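Local structure of Dna-binding protein RAP1 (Saccharomyces cerevisiae, 4BJT) at residues L77-F82 and D114-T119; S67-I72 and L81-G86. The protein binds DNA as a repressor/activator of transcription and a telomere protein, and uses its C-terminal domain to bind the Rap1-binding module of Rif1. All blocks are in the same frame, centred on the assembly; numbering follows the deposited sequence.

Contacts 1 and 2 meet on the one-turn helix 80-83 and lie on the same side of the chain's centre, their own centres about 11 Å apart. Along the chain the loop 67-72 comes first, then 77-82 and 81-86, which share Leu-81 and Phe-82, and last 114-119 on helix 108-119. Helix 80-83 therefore packs against an earlier loop in contact 2 and a later helix in contact 1. The two also touch directly, through packing of Thr-119 O on Phe-85 CE2. Contact 2 folds the loop 67-72 onto helix 80-83, and contact 1 fastens that region to helix 108-119 in the helical C-terminal domain, the part of Rap1 crystallised here with Rif1.

Contact 1: residues L77-F82 and D114-T119; sequences LFLPLF and DLCDET
Leu-79 and Leu-81 reach helix 108-119 on different rotamers. In Leu-79, CG stands beside the backbone N and anti to the carbonyl carbon (chi1 -69°), whereas in Leu-81 it is anti to the backbone N (chi1 178°), and each branched tip meets a different part of the helix. The CD1 methyl of Leu-79 lies 3.6 Å from Cys-116 SG, an apolar contact that suits a thiol, small and polarisable, on a partly covered helix flank. Leu-81 instead presses a methyl on the backbone: its CD2 comes 3.1 Å from Asp-117 O, a tight approach, and 3.8 Å from Glu-118 O. A hydrocarbon tip here covers part of the main chain of Asp-117 and Glu-118, although Leu-81 itself remains largely exposed.

Phe-82 approaches the last residue of the segment. Its CB is 3.7 Å from Thr-119 O, which also sits at the edge of the phenyl ring and in its plane, where the slightly positive ring hydrogens suit an oxygen. One face of this ring is stacked on Phe-78, whose CD1 lies over it toward the rim. Thr-119 turns its hydroxyl back along the chain: OG1 donates to Leu-115 O at 2.6 Å, in the carbonyl plane and on a lone pair. The backbone bond from Thr-119 N to the same oxygen is weak, and the hydroxyl on this short side chain adds a second, shorter hold from the same residue.

Around the contact, backbone hydrogen bonds join Leu-77 with Arg-122 and Leu-79 with Gly-120. Helix 140-150 adds Phe-144 against Phe-78 and Phe-148 against Phe-82, helix 88-99 brings Lys-94 to Glu-118 and Thr-119, and helix 123-132 sets Lys-123 beside Cys-116.

Contact 2: residues S67-I72 and L81-G86; sequences SFPPKI and LFFHFG
Phe-68 and Phe-82 bring their rings together where a loop containing a cis-proline packs on the one-turn helix 80-83 of this all-helical Rap1 C-terminal domain. A flat phenyl ring suits Phe-68, because it can cover a face of Phe-82 while its hydrogen-bearing edge meets a backbone oxygen. The rings cross obliquely, centroids 4.9 Å apart and planes at 51°, with Phe-68 CZ toward the rim of Phe-82, on the face opposite to the one Phe-78 stacks on, and Phe-68 CE1 3.5 Å from Phe-82 CZ. The first torsion of Phe-68 sets CG anti to the backbone N (chi1 -165°), on a CB that itself points toward segment 81-86.

Proline and aliphatic contacts flank the Phe-68 ring. The peptide bond between Phe-68 and Pro-69 is cis, and Pro-69 CB lies over a face of the Phe-68 ring, 4.1 Å above its plane. The same CB is 3.8 Å from Phe-83 CD1, at the edge of that ring, the two side chains crossing at about a right angle. A rigid, compact pyrrolidine suits this place, since it touches the rings of Phe-68 and Phe-83 while the chain bends. Across the plane of the Phe-68 ring from Pro-69 CB, Phe-85 CB packs 3.9 Å from Phe-68 CZ. An alanine at Phe-68 would probably open a gap between the loop and helix 80-83, leaving one face of Phe-82 without its aromatic cover.

Polar backbone atoms meet the far end of the Phe-68 ring. Phe-85 O lies 3.4 Å from CE2 of Phe-68. Phe-82 O, which also accepts the backbone N-H of Phe-85, sits in the plane of the Phe-68 ring at its edge, 3.3 Å from CZ.

Contact 1: residues L77-F82 and D114-T119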
ATOM      1  N   LEU C  77      -5.909  13.495  -3.127  1.00 20.16           N
ATOM      2  CA  LEU C  77      -5.273  12.189  -3.312  1.00 18.11           C
ATOM      3  C   LEU C  77      -5.512  11.566  -4.691  1.00 17.46           C
ATOM      4  O   LEU C  77      -4.666  10.828  -5.184  1.00 16.63           O
ATOM      5  CB  LEU C  77      -5.807  11.225  -2.259  1.00 18.94           C
ATOM      6  CG  LEU C  77      -5.539  11.610  -0.800  1.00 22.18           C
ATOM      7  CD1 LEU C  77      -6.235  10.626   0.129  1.00 22.40           C
ATOM      8  CD2 LEU C  77      -4.062  11.650  -0.508  1.00 23.76           C
ATOM      9  N   PHE C  78      -6.662  11.879  -5.304  1.00 15.67           N
ATOM     10  CA  PHE C  78      -7.088  11.288  -6.568  1.00 14.68           C
ATOM     11  C   PHE C  78      -7.423  12.318  -7.598  1.00 19.32           C
ATOM     12  O   PHE C  78      -7.919  13.411  -7.281  1.00 18.59           O
ATOM     13  CB  PHE C  78      -8.308  10.412  -6.329  1.00 16.15           C
ATOM     14  CG  PHE C  78      -8.044   9.242  -5.413  1.00 16.11           C
ATOM     15  CD1 PHE C  78      -7.538   8.055  -5.908  1.00 16.66           C
ATOM     16  CD2 PHE C  78      -8.311   9.330  -4.058  1.00 17.95           C
ATOM     17  CE1 PHE C  78      -7.359   6.955  -5.075  1.00 17.09           C
ATOM     18  CE2 PHE C  78      -8.057   8.256  -3.209  1.00 18.93           C
ATOM     19  CZ  PHE C  78      -7.604   7.066  -3.725  1.00 15.92           C
ATOM     20  N   LEU C  79      -7.169  11.953  -8.855  1.00 17.27           N
ATOM     21  CA  LEU C  79      -7.418  12.785 -10.027  1.00 17.31           C
ATOM     22  C   LEU C  79      -8.826  12.587 -10.528  1.00 18.53           C
ATOM     23  O   LEU C  79      -9.496  11.605 -10.179  1.00 18.59           O
ATOM     24  CB  LEU C  79      -6.424  12.386 -11.137  1.00 18.61           C
ATOM     25  CG  LEU C  79      -4.983  12.757 -10.840  1.00 24.06           C
ATOM     26  CD1 LEU C  79      -4.027  11.751 -11.398  1.00 24.59           C
ATOM     27  CD2 LEU C  79      -4.660  14.125 -11.326  1.00 28.37           C
ATOM     28  N   PRO C  80      -9.302  13.481 -11.430  1.00 18.39           N
ATOM     29  CA  PRO C  80     -10.668  13.328 -11.935  1.00 18.75           C
ATOM     30  C   PRO C  80     -10.980  11.937 -12.518  1.00 20.89           C
ATOM     31  O   PRO C  80     -12.084  11.443 -12.314  1.00 20.54           O
ATOM     32  CB  PRO C  80     -10.780  14.449 -12.973  1.00 21.46           C
ATOM     33  CG  PRO C  80      -9.838  15.484 -12.480  1.00 23.06           C
ATOM     34  CD  PRO C  80      -8.684  14.734 -11.886  1.00 19.46           C
ATOM     35  N   LEU C  81     -10.002  11.260 -13.172  1.00 18.34           N
ATOM     36  CA  LEU C  81     -10.241   9.946 -13.753  1.00 18.89           C
ATOM     37  C   LEU C  81     -10.755   8.939 -12.715  1.00 21.32           C
ATOM     38  O   LEU C  81     -11.645   8.143 -13.013  1.00 21.99           O
ATOM     39  CB  LEU C  81      -8.953   9.418 -14.423  1.00 19.27           C
ATOM     40  CG  LEU C  81      -9.026   8.014 -15.035  1.00 26.52           C
ATOM     41  CD1 LEU C  81      -9.965   7.990 -16.231  1.00 30.94           C
ATOM     42  CD2 LEU C  81      -7.662   7.593 -15.520  1.00 33.04           C
ATOM     43  N   PHE C  82     -10.239   9.004 -11.488  1.00 16.73           N
ATOM     44  CA  PHE C  82     -10.634   8.067 -10.431  1.00 15.61           C
ATOM     45  C   PHE C  82     -12.127   8.157 -10.168  1.00 17.59           C
ATOM     46  O   PHE C  82     -12.813   7.149 -10.004  1.00 16.36           O
ATOM     47  CB  PHE C  82      -9.855   8.392  -9.144  1.00 15.67           C
ATOM     48  CG  PHE C  82     -10.394   7.671  -7.932  1.00 15.11           C
ATOM     49  CD1 PHE C  82      -9.996   6.377  -7.644  1.00 16.22           C
ATOM     50  CD2 PHE C  82     -11.250   8.309  -7.046  1.00 15.25           C
ATOM     51  CE1 PHE C  82     -10.444   5.727  -6.500  1.00 16.63           C
ATOM     52  CE2 PHE C  82     -11.716   7.652  -5.906  1.00 15.90           C
ATOM     53  CZ  PHE C  82     -11.296   6.360  -5.635  1.00 15.05           C
ATOM     54  N   ASP C 114       1.810   5.032 -14.597  1.00 26.27           N
ATOM     55  CA  ASP C 114       0.683   4.204 -15.020  1.00 25.87           C
ATOM     56  C   ASP C 114      -0.474   4.266 -14.000  1.00 26.96           C
ATOM     57  O   ASP C 114      -1.648   4.320 -14.392  1.00 26.65           O
ATOM     58  CB  ASP C 114       1.141   2.763 -15.234  1.00 29.10           C
ATOM     59  CG  ASP C 114       2.191   2.595 -16.330  1.00 42.87           C
ATOM     60  OD1 ASP C 114       2.333   3.516 -17.170  1.00 45.46           O
ATOM     61  OD2 ASP C 114       2.908   1.575 -16.312  1.00 46.81           O
ATOM     62  N   LEU C 115      -0.149   4.361 -12.704  1.00 21.81           N
ATOM     63  CA  LEU C 115      -1.196   4.481 -11.668  1.00 20.09           C
ATOM     64  C   LEU C 115      -1.927   5.823 -11.770  1.00 23.75           C
ATOM     65  O   LEU C 115      -3.103   5.940 -11.396  1.00 23.13           O
ATOM     66  CB  LEU C 115      -0.586   4.331 -10.276  1.00 19.61           C
ATOM     67  CG  LEU C 115      -0.126   2.909  -9.928  1.00 22.26           C
ATOM     68  CD1 LEU C 115       0.763   2.921  -8.696  1.00 22.28           C
ATOM     69  CD2 LEU C 115      -1.329   1.961  -9.722  1.00 22.72           C
ATOM     70  N   CYS C 116      -1.237   6.839 -12.259  1.00 20.67           N
ATOM     71  CA  CYS C 116      -1.819   8.150 -12.510  1.00 22.26           C
ATOM     72  C   CYS C 116      -2.733   8.086 -13.761  1.00 23.86           C
ATOM     73  O   CYS C 116      -3.924   8.413 -13.692  1.00 22.57           O
ATOM     74  CB  CYS C 116      -0.680   9.151 -12.675  1.00 23.98           C
ATOM     75  SG  CYS C 116      -1.180  10.761 -13.296  1.00 29.62           S
ATOM     76  N   ASP C 117      -2.191   7.586 -14.871  1.00 23.73           N
ATOM     77  CA  ASP C 117      -2.903   7.555 -16.155  1.00 23.23           C
ATOM     78  C   ASP C 117      -4.060   6.608 -16.240  1.00 26.06           C
ATOM     79  O   ASP C 117      -5.030   6.913 -16.937  1.00 26.75           O
ATOM     80  CB  ASP C 117      -1.922   7.204 -17.301  1.00 26.76           C
ATOM     81  CG  ASP C 117      -0.821   8.223 -17.526  1.00 38.25           C
ATOM     82  OD1 ASP C 117      -0.965   9.373 -17.050  1.00 40.92           O
ATOM     83  OD2 ASP C 117       0.191   7.868 -18.163  1.00 43.82           O
ATOM     84  N   GLU C 118      -3.968   5.436 -15.579  1.00 22.82           N
ATOM     85  CA  GLU C 118      -4.995   4.401 -15.693  1.00 22.39           C
ATOM     86  C   GLU C 118      -5.977   4.339 -14.548  1.00 22.48           C
ATOM     87  O   GLU C 118      -7.123   3.946 -14.769  1.00 22.42           O
ATOM     88  CB  GLU C 118      -4.333   3.037 -15.881  1.00 24.60           C
ATOM     89  CG  GLU C 118      -3.525   2.986 -17.174  1.00 35.39           C
ATOM     90  CD  GLU C 118      -2.836   1.662 -17.405  1.00 55.55           C
ATOM     91  OE1 GLU C 118      -3.541   0.644 -17.596  1.00 56.29           O
ATOM     92  OE2 GLU C 118      -1.586   1.634 -17.346  1.00 57.70           O
ATOM     93  N   THR C 119      -5.534   4.660 -13.327  1.00 18.53           N
ATOM     94  CA  THR C 119      -6.382   4.579 -12.135  1.00 16.97           C
ATOM     95  C   THR C 119      -6.644   5.936 -11.460  1.00 17.71           C
ATOM     96  O   THR C 119      -7.433   5.950 -10.532  1.00 18.65           O
ATOM     97  CB  THR C 119      -5.819   3.561 -11.118  1.00 20.88           C
ATOM     98  OG1 THR C 119      -4.424   3.735 -10.973  1.00 24.53           O
ATOM     99  CG2 THR C 119      -6.061   2.130 -11.518  1.00 24.38           C
TER

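Contact 2: residues S67-I72 and L81-G86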
ATOM      1  N   SER C  67     -19.231   1.882  -0.749  1.00 21.21           N
ATOM      2  CA  SER C  67     -19.910   2.841  -1.601  1.00 21.27           C
ATOM      3  C   SER C  67     -18.844   3.711  -2.285  1.00 23.01           C
ATOM      4  O   SER C  67     -17.844   4.068  -1.654  1.00 23.62           O
ATOM      5  CB  SER C  67     -20.857   3.704  -0.760  1.00 27.28           C
ATOM      6  OG  SER C  67     -21.558   4.623  -1.574  1.00 42.80           O
ATOM      7  N   PHE C  68     -19.035   3.987  -3.574  1.00 20.15           N
ATOM      8  CA  PHE C  68     -18.064   4.710  -4.392  1.00 18.96           C
ATOM      9  C   PHE C  68     -18.576   6.070  -4.855  1.00 22.92           C
ATOM     10  O   PHE C  68     -19.713   6.185  -5.345  1.00 22.72           O
ATOM     11  CB  PHE C  68     -17.691   3.860  -5.619  1.00 20.73           C
ATOM     12  CG  PHE C  68     -16.443   4.342  -6.322  1.00 18.82           C
ATOM     13  CD1 PHE C  68     -15.196   3.920  -5.912  1.00 18.60           C
ATOM     14  CD2 PHE C  68     -16.518   5.282  -7.331  1.00 19.22           C
ATOM     15  CE1 PHE C  68     -14.035   4.437  -6.494  1.00 17.88           C
ATOM     16  CE2 PHE C  68     -15.359   5.784  -7.925  1.00 19.03           C
ATOM     17  CZ  PHE C  68     -14.137   5.347  -7.518  1.00 17.78           C
ATOM     18  N   PRO C  69     -17.748   7.119  -4.756  1.00 18.93           N
ATOM     19  CA  PRO C  69     -16.401   7.136  -4.179  1.00 18.16           C
ATOM     20  C   PRO C  69     -16.458   7.155  -2.666  1.00 20.22           C
ATOM     21  O   PRO C  69     -17.355   7.785  -2.066  1.00 20.06           O
ATOM     22  CB  PRO C  69     -15.805   8.443  -4.704  1.00 19.82           C
ATOM     23  CG  PRO C  69     -16.993   9.351  -4.812  1.00 25.49           C
ATOM     24  CD  PRO C  69     -18.159   8.465  -5.206  1.00 23.24           C
ATOM     25  N   PRO C  70     -15.469   6.527  -2.018  1.00 19.93           N
ATOM     26  CA  PRO C  70     -15.462   6.539  -0.564  1.00 20.54           C
ATOM     27  C   PRO C  70     -15.141   7.916  -0.014  1.00 21.64           C
ATOM     28  O   PRO C  70     -14.431   8.664  -0.669  1.00 20.46           O
ATOM     29  CB  PRO C  70     -14.371   5.533  -0.185  1.00 22.64           C
ATOM     30  CG  PRO C  70     -13.655   5.233  -1.360  1.00 26.89           C
ATOM     31  CD  PRO C  70     -14.370   5.711  -2.574  1.00 21.23           C
ATOM     32  N   LYS C  71     -15.642   8.242   1.189  1.00 21.61           N
ATOM     33  CA  LYS C  71     -15.415   9.550   1.817  1.00 22.14           C
ATOM     34  C   LYS C  71     -13.932   9.919   1.942  1.00 22.69           C
ATOM     35  O   LYS C  71     -13.553  11.082   1.760  1.00 23.09           O
ATOM     36  CB  LYS C  71     -16.108   9.623   3.192  1.00 27.75           C
ATOM     37  CG  LYS C  71     -16.202  11.029   3.775  1.00 52.07           C
ATOM     38  CD  LYS C  71     -16.702  11.044   5.233  1.00 73.35           C
ATOM     39  CE  LYS C  71     -18.027  10.342   5.450  1.00 93.23           C
ATOM     40  NZ  LYS C  71     -18.559  10.569   6.822  1.00108.87           N
ATOM     41  N   ILE C  72     -13.086   8.933   2.221  1.00 19.63           N
ATOM     42  CA  ILE C  72     -11.651   9.192   2.382  1.00 17.87           C
ATOM     43  C   ILE C  72     -10.961   9.548   1.051  1.00 22.09           C
ATOM     44  O   ILE C  72      -9.839  10.055   1.067  1.00 22.07           O
ATOM     45  CB  ILE C  72     -10.980   7.955   3.023  1.00 20.06           C
ATOM     46  CG1 ILE C  72      -9.574   8.259   3.607  1.00 21.35           C
ATOM     47  CG2 ILE C  72     -10.941   6.765   2.055  1.00 19.93           C
ATOM     48  CD1 ILE C  72      -9.549   9.216   4.757  1.00 23.86           C
ATOM     49  N   LEU C  81     -10.002  11.260 -13.172  1.00 18.34           N
ATOM     50  CA  LEU C  81     -10.241   9.946 -13.753  1.00 18.89           C
ATOM     51  C   LEU C  81     -10.755   8.939 -12.715  1.00 21.32           C
ATOM     52  O   LEU C  81     -11.645   8.143 -13.013  1.00 21.99           O
ATOM     53  CB  LEU C  81      -8.953   9.418 -14.423  1.00 19.27           C
ATOM     54  CG  LEU C  81      -9.026   8.014 -15.035  1.00 26.52           C
ATOM     55  CD1 LEU C  81      -9.965   7.990 -16.231  1.00 30.94           C
ATOM     56  CD2 LEU C  81      -7.662   7.593 -15.520  1.00 33.04           C
ATOM     57  N   PHE C  82     -10.239   9.004 -11.488  1.00 16.73           N
ATOM     58  CA  PHE C  82     -10.634   8.067 -10.431  1.00 15.61           C
ATOM     59  C   PHE C  82     -12.127   8.157 -10.168  1.00 17.59           C
ATOM     60  O   PHE C  82     -12.813   7.149 -10.004  1.00 16.36           O
ATOM     61  CB  PHE C  82      -9.855   8.392  -9.144  1.00 15.67           C
ATOM     62  CG  PHE C  82     -10.394   7.671  -7.932  1.00 15.11           C
ATOM     63  CD1 PHE C  82      -9.996   6.377  -7.644  1.00 16.22           C
ATOM     64  CD2 PHE C  82     -11.250   8.309  -7.046  1.00 15.25           C
ATOM     65  CE1 PHE C  82     -10.444   5.727  -6.500  1.00 16.63           C
ATOM     66  CE2 PHE C  82     -11.716   7.652  -5.906  1.00 15.90           C
ATOM     67  CZ  PHE C  82     -11.296   6.360  -5.635  1.00 15.05           C
ATOM     68  N   PHE C  83     -12.635   9.379 -10.109  1.00 15.69           N
ATOM     69  CA  PHE C  83     -14.058   9.584  -9.790  1.00 15.08           C
ATOM     70  C   PHE C  83     -15.001   9.138 -10.908  1.00 20.58           C
ATOM     71  O   PHE C  83     -16.215   9.102 -10.693  1.00 23.05           O
ATOM     72  CB  PHE C  83     -14.273  11.033  -9.394  1.00 16.98           C
ATOM     73  CG  PHE C  83     -13.531  11.382  -8.126  1.00 15.44           C
ATOM     74  CD1 PHE C  83     -14.030  11.027  -6.895  1.00 18.01           C
ATOM     75  CD2 PHE C  83     -12.297  12.020  -8.173  1.00 17.00           C
ATOM     76  CE1 PHE C  83     -13.312  11.292  -5.723  1.00 17.89           C
ATOM     77  CE2 PHE C  83     -11.570  12.276  -7.008  1.00 18.63           C
ATOM     78  CZ  PHE C  83     -12.084  11.911  -5.782  1.00 17.56           C
ATOM     79  N   HIS C  84     -14.465   8.837 -12.095  1.00 17.74           N
ATOM     80  CA  HIS C  84     -15.250   8.319 -13.207  1.00 19.37           C
ATOM     81  C   HIS C  84     -15.419   6.807 -13.176  1.00 20.80           C
ATOM     82  O   HIS C  84     -16.229   6.289 -13.941  1.00 21.32           O
ATOM     83  CB  HIS C  84     -14.703   8.798 -14.536  1.00 22.83           C
ATOM     84  CG  HIS C  84     -15.066  10.232 -14.762  1.00 30.58           C
ATOM     85  ND1 HIS C  84     -14.196  11.249 -14.459  1.00 35.30           N
ATOM     86  CD2 HIS C  84     -16.239  10.769 -15.164  1.00 34.97           C
ATOM     87  CE1 HIS C  84     -14.827  12.375 -14.758  1.00 35.45           C
ATOM     88  NE2 HIS C  84     -16.079  12.141 -15.126  1.00 35.86           N
ATOM     89  N   PHE C  85     -14.735   6.094 -12.260  1.00 18.29           N
ATOM     90  CA  PHE C  85     -15.031   4.662 -12.092  1.00 17.49           C
ATOM     91  C   PHE C  85     -16.450   4.539 -11.573  1.00 18.47           C
ATOM     92  O   PHE C  85     -16.945   5.408 -10.869  1.00 19.63           O
ATOM     93  CB  PHE C  85     -14.068   3.990 -11.127  1.00 16.86           C
ATOM     94  CG  PHE C  85     -12.714   3.758 -11.739  1.00 17.22           C
ATOM     95  CD1 PHE C  85     -12.545   2.835 -12.762  1.00 20.07           C
ATOM     96  CD2 PHE C  85     -11.600   4.394 -11.248  1.00 18.04           C
ATOM     97  CE1 PHE C  85     -11.298   2.657 -13.361  1.00 19.35           C
ATOM     98  CE2 PHE C  85     -10.353   4.208 -11.834  1.00 18.34           C
ATOM     99  CZ  PHE C  85     -10.197   3.328 -12.875  1.00 19.20           C
ATOM    100  N   GLY C  86     -17.133   3.459 -11.962  1.00 17.38           N
ATOM    101  CA  GLY C  86     -18.526   3.275 -11.594  1.00 17.35           C
ATOM    102  C   GLY C  86     -18.775   2.593 -10.273  1.00 18.78           C
ATOM    103  O   GLY C  86     -19.917   2.556  -9.786  1.00 20.26           O
TER